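Local coordinates for protein aminoacyl-histidine dipeptidase (Vibrio alginolyticus, PDB 3MRU) that probably hydrolyses dipeptides, including aminoacyl-histidine dipeptides such as carnosine, as a zinc-dependent metallopeptidase of the M20C family, at residues I26-K31 / I81-Q86; V76-I81 / E142-I147. All blocks are in the same frame, centred on the assembly; numbering follows the deposited sequence.

Contact 1: I26-K31 / I81-Q86; sequences IPHPSK and IDMVPQ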
# COMPACT_ATOMS: atom_id res chain seq x y z
N ILE A 26 -16.65 -12.32 -19.02
CA ILE A 26 -16.88 -10.95 -19.49
C ILE A 26 -15.75 -10.00 -19.07
O ILE A 26 -15.55 -9.75 -17.89
CB ILE A 26 -18.29 -10.37 -19.12
CG1 ILE A 26 -18.17 -9.24 -18.09
CG2 ILE A 26 -19.30 -11.46 -18.71
CD1 ILE A 26 -17.78 -9.74 -16.73
N PRO A 27 -15.02 -9.49 -20.06
CA PRO A 27 -13.89 -8.59 -19.83
C PRO A 27 -14.04 -7.31 -19.01
O PRO A 27 -14.75 -6.38 -19.41
CB PRO A 27 -13.60 -8.03 -21.22
CG PRO A 27 -14.06 -9.09 -22.15
CD PRO A 27 -15.26 -9.72 -21.50
N HIS A 28 -13.38 -7.28 -17.86
CA HIS A 28 -13.39 -6.12 -16.98
C HIS A 28 -12.05 -5.60 -16.40
O HIS A 28 -11.82 -5.72 -15.20
CB HIS A 28 -14.32 -6.70 -15.88
CG HIS A 28 -13.80 -7.96 -15.23
ND1 HIS A 28 -13.67 -9.16 -15.90
CD2 HIS A 28 -13.38 -8.20 -13.96
CE1 HIS A 28 -13.19 -10.08 -15.08
NE2 HIS A 28 -13.00 -9.52 -13.90
N PRO A 29 -11.16 -5.00 -17.23
CA PRO A 29 -9.94 -4.43 -16.65
C PRO A 29 -10.33 -3.09 -16.09
O PRO A 29 -11.46 -2.63 -16.30
CB PRO A 29 -9.03 -4.19 -17.85
CG PRO A 29 -9.59 -4.98 -18.98
CD PRO A 29 -11.05 -5.11 -18.70
N SER A 30 -9.40 -2.46 -15.38
CA SER A 30 -9.71 -1.20 -14.72
C SER A 30 -10.26 -0.28 -15.77
O SER A 30 -9.86 -0.35 -16.95
CB SER A 30 -8.47 -0.62 -14.04
OG SER A 30 -7.80 -1.62 -13.29
N LYS A 31 -11.23 0.53 -15.37
CA LYS A 31 -11.86 1.52 -16.25
C LYS A 31 -12.86 0.96 -17.31
O LYS A 31 -13.50 1.73 -18.03
CB LYS A 31 -10.80 2.46 -16.86
CG LYS A 31 -10.05 3.35 -15.83
CD LYS A 31 -10.85 4.62 -15.44
CE LYS A 31 -10.58 5.79 -16.44
NZ LYS A 31 -11.64 6.88 -16.45
N ILE A 81 -14.81 -4.48 -8.84
CA ILE A 81 -15.19 -5.10 -10.13
C ILE A 81 -14.02 -5.21 -11.10
O ILE A 81 -13.83 -6.23 -11.75
CB ILE A 81 -16.30 -4.28 -10.80
CG1 ILE A 81 -17.57 -4.34 -9.94
CG2 ILE A 81 -16.56 -4.75 -12.20
CD1 ILE A 81 -18.66 -3.33 -10.31
N ASP A 82 -13.24 -4.14 -11.17
CA ASP A 82 -12.14 -4.14 -12.11
C ASP A 82 -11.11 -5.18 -11.75
O ASP A 82 -10.89 -5.49 -10.58
CB ASP A 82 -11.50 -2.76 -12.23
CG ASP A 82 -10.66 -2.40 -11.05
OD1 ASP A 82 -11.23 -2.28 -9.95
OD2 ASP A 82 -9.44 -2.22 -11.25
N MET A 83 -10.51 -5.73 -12.79
CA MET A 83 -9.45 -6.72 -12.70
C MET A 83 -8.20 -5.93 -13.05
O MET A 83 -8.28 -4.71 -13.22
CB MET A 83 -9.72 -7.76 -13.78
CG MET A 83 -8.61 -8.71 -14.08
SD MET A 83 -9.15 -9.83 -15.37
CE MET A 83 -10.35 -10.80 -14.47
N VAL A 84 -7.05 -6.60 -13.17
CA VAL A 84 -5.83 -5.93 -13.62
C VAL A 84 -5.30 -6.56 -14.91
O VAL A 84 -5.05 -7.76 -14.94
CB VAL A 84 -4.75 -5.98 -12.50
CG1 VAL A 84 -3.38 -5.51 -13.01
CG2 VAL A 84 -5.19 -5.18 -11.28
N PRO A 85 -5.13 -5.73 -15.96
CA PRO A 85 -4.72 -6.22 -17.28
C PRO A 85 -3.22 -6.51 -17.38
O PRO A 85 -2.43 -5.58 -17.49
CB PRO A 85 -5.10 -5.07 -18.21
CG PRO A 85 -5.02 -3.85 -17.37
CD PRO A 85 -5.34 -4.26 -15.96
N GLN A 86 -2.82 -7.77 -17.34
CA GLN A 86 -1.42 -8.09 -17.61
C GLN A 86 -1.33 -9.40 -18.33
O GLN A 86 -1.76 -10.43 -17.82
CB GLN A 86 -0.58 -8.13 -16.34
CG GLN A 86 -0.33 -6.78 -15.67
CD GLN A 86 0.97 -6.14 -16.11
OE1 GLN A 86 1.47 -6.38 -17.22
NE2 GLN A 86 1.54 -5.32 -15.23
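H28 lays one face of its imidazole under the thioether of M83, SD standing 4.4 Å from the ring centroid and 27° off the ring normal, a Met-aromatic contact. In M83 a chi1 of 167° sets CG anti to the backbone N, and the chain bends at chi3. At the ring's edge, in plane, CD2 of H28 meets the carbonyl O of I81 at 3.0 Å. Within its own loop the ring is held by ND1, which donates to I26 O at 2.8 Å, the acceptor lying 29° out of the ring plane. Imidazole suits the place because its N-H can bond I26 while a face takes the sulfur. The two loops are joined at the backbone as well, M83 N donating to H28 O at 2.7 Å, and beside this link S30 OG donates to D82 OD2 at 2.7 Å, using that oxygen's anti lone pair. Segment 81-86 leaves the C-terminal end of strand 75-80 in the M20 catalytic domain. The other carboxylate oxygen, OD1, accepts from E149 N and, weakly, from H80 ND1, so D82 is a second-shell partner of a zinc ligand. Farther along, the rigid rings of P29 and P85 meet CB to CB at 4.0 Å.

Contact 2: V76-I81 / E142-I147; sequences VLQAHI and EVLLTI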
# COMPACT_ATOMS: atom_id res chain seq x y z
N VAL A 76 -22.40 -5.10 5.08
CA VAL A 76 -22.05 -4.71 3.72
C VAL A 76 -20.89 -5.55 3.21
O VAL A 76 -19.76 -5.36 3.63
CB VAL A 76 -21.65 -3.23 3.62
CG1 VAL A 76 -21.74 -2.74 2.18
CG2 VAL A 76 -22.52 -2.37 4.52
N LEU A 77 -21.19 -6.47 2.30
CA LEU A 77 -20.17 -7.27 1.60
C LEU A 77 -19.58 -6.46 0.45
O LEU A 77 -20.32 -5.81 -0.31
CB LEU A 77 -20.77 -8.57 1.08
CG LEU A 77 -21.48 -9.40 2.16
CD1 LEU A 77 -22.24 -10.57 1.56
CD2 LEU A 77 -20.48 -9.90 3.14
N GLN A 78 -18.26 -6.48 0.32
CA GLN A 78 -17.63 -5.58 -0.64
C GLN A 78 -16.44 -6.17 -1.34
O GLN A 78 -15.61 -6.86 -0.76
CB GLN A 78 -17.25 -4.26 0.03
CG GLN A 78 -16.76 -3.16 -0.93
CD GLN A 78 -15.26 -3.10 -1.04
OE1 GLN A 78 -14.74 -2.71 -2.07
NE2 GLN A 78 -14.56 -3.48 0.02
N ALA A 79 -16.41 -5.87 -2.62
CA ALA A 79 -15.35 -6.28 -3.51
C ALA A 79 -15.28 -5.19 -4.58
O ALA A 79 -16.13 -4.29 -4.60
CB ALA A 79 -15.67 -7.64 -4.14
N HIS A 80 -14.27 -5.28 -5.44
CA HIS A 80 -14.15 -4.34 -6.51
C HIS A 80 -14.20 -5.12 -7.83
O HIS A 80 -13.70 -6.25 -7.91
CB HIS A 80 -12.87 -3.57 -6.36
CG HIS A 80 -11.66 -4.39 -6.62
ND1 HIS A 80 -11.19 -4.66 -7.88
CD2 HIS A 80 -10.80 -5.00 -5.76
CE1 HIS A 80 -10.10 -5.40 -7.80
NE2 HIS A 80 -9.84 -5.62 -6.53
N ILE A 81 -14.81 -4.48 -8.84
CA ILE A 81 -15.19 -5.10 -10.13
C ILE A 81 -14.02 -5.21 -11.10
O ILE A 81 -13.83 -6.23 -11.75
CB ILE A 81 -16.30 -4.28 -10.80
CG1 ILE A 81 -17.57 -4.34 -9.94
CG2 ILE A 81 -16.56 -4.75 -12.20
CD1 ILE A 81 -18.66 -3.33 -10.31
N GLU A 142 -26.39 -5.48 2.32
CA GLU A 142 -26.00 -4.63 1.20
C GLU A 142 -24.72 -5.20 0.61
O GLU A 142 -23.87 -5.70 1.34
CB GLU A 142 -25.77 -3.19 1.66
CG GLU A 142 -26.91 -2.59 2.50
CD GLU A 142 -26.70 -1.12 2.83
OE1 GLU A 142 -26.79 -0.28 1.90
OE2 GLU A 142 -26.44 -0.80 4.01
N VAL A 143 -24.61 -5.14 -0.70
CA VAL A 143 -23.37 -5.50 -1.36
C VAL A 143 -22.85 -4.25 -2.03
O VAL A 143 -23.60 -3.54 -2.71
CB VAL A 143 -23.55 -6.68 -2.38
CG1 VAL A 143 -22.65 -6.52 -3.60
CG2 VAL A 143 -23.26 -8.00 -1.70
N LEU A 144 -21.57 -3.96 -1.83
CA LEU A 144 -20.94 -2.83 -2.51
C LEU A 144 -19.92 -3.31 -3.51
O LEU A 144 -18.93 -3.95 -3.15
CB LEU A 144 -20.26 -1.91 -1.50
CG LEU A 144 -19.92 -0.49 -1.93
CD1 LEU A 144 -19.92 -0.30 -3.44
CD2 LEU A 144 -20.94 0.39 -1.32
N LEU A 145 -20.13 -2.98 -4.77
CA LEU A 145 -19.16 -3.34 -5.77
C LEU A 145 -18.52 -2.09 -6.32
O LEU A 145 -19.12 -1.38 -7.14
CB LEU A 145 -19.81 -4.16 -6.88
CG LEU A 145 -20.33 -5.52 -6.44
CD1 LEU A 145 -21.06 -6.16 -7.55
CD2 LEU A 145 -19.22 -6.43 -5.94
N THR A 146 -17.31 -1.81 -5.86
CA THR A 146 -16.60 -0.60 -6.23
C THR A 146 -15.83 -0.75 -7.52
O THR A 146 -15.35 -1.83 -7.87
CB THR A 146 -15.62 -0.13 -5.16
OG1 THR A 146 -14.87 -1.25 -4.68
CG2 THR A 146 -16.37 0.48 -4.01
N ILE A 147 -15.72 0.38 -8.20
CA ILE A 147 -15.07 0.50 -9.49
C ILE A 147 -13.65 0.96 -9.24
O ILE A 147 -13.42 1.95 -8.50
CB ILE A 147 -15.82 1.52 -10.39
CG1 ILE A 147 -16.90 0.80 -11.21
CG2 ILE A 147 -14.88 2.25 -11.32
CD1 ILE A 147 -17.82 -0.17 -10.45
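Two parallel strands of the mixed sheet in the catalytic domain, 75-80 and 141-146, run side by side here, their short segments 17° apart, and the first delivers the zinc ligand H80. Main-chain bonds join them in parallel fashion: L77 N donates to E142 O and L144 N to L77 O, then A79 N to L144 O and T146 N to A79 O. Just past the end of strand 75-80, I81 N donates to T146 O at 2.9 Å. On the face of L77, A79, V143 and L145 the chains are apolar; L77 meets C127, and A79 and L145 meet M124, of helix 124-132. CB of L77 touches CG2 of V143 at 3.8 Å, while the small A79 lets CD2 of L145 come to 4.2 Å from its CB. The side chain of I81 crosses that of L145 at about a right angle, CD1 lying 3.7 Å from CB of L145; beside it I147 points the same way. The other face is mixed: CG1 of V76 packs 4.1 Å from CB of L144 amid the polar chains of E142, whose OE2 is bonded to K165 N, Q78, H80 and T146. T146 holds OG1 between backbone N and carbonyl carbon (chi1 46°), near CB of H80; its bond to E437 OE2 is weak, and one to A79 O is weak and unsettled. The H80 ring leads away from strand 141-146 toward the zinc, beside D119 and D173, which also bind it. NE2 of H80 is hydrogen-bonded to D119 OD1, and this bond, with the weak one to D82, may help orient the ring toward the metal.

In the fold
Contacts 1 and 2 have centres about 15 Å apart and share I81, the residue at which strand 75-80 passes into the loop that contact 1 uses. Along the chain the order is 26-31, then 76-81 running straight on into 81-86, then 142-147, so the segments alternate. Contact 2 lies within the mixed sheet of the catalytic domain, whereas contact 1 joins two loops, one linking helices 14-25 and 36-46, the other leaving the sheet. The carboxylate of D82 packs against the backbone of I147, and H80 and D82 stand on either side of I81 in the sequence. The N-terminal loop is thereby tied to the C-terminal end of strand 75-80, which carries the zinc ligand H80.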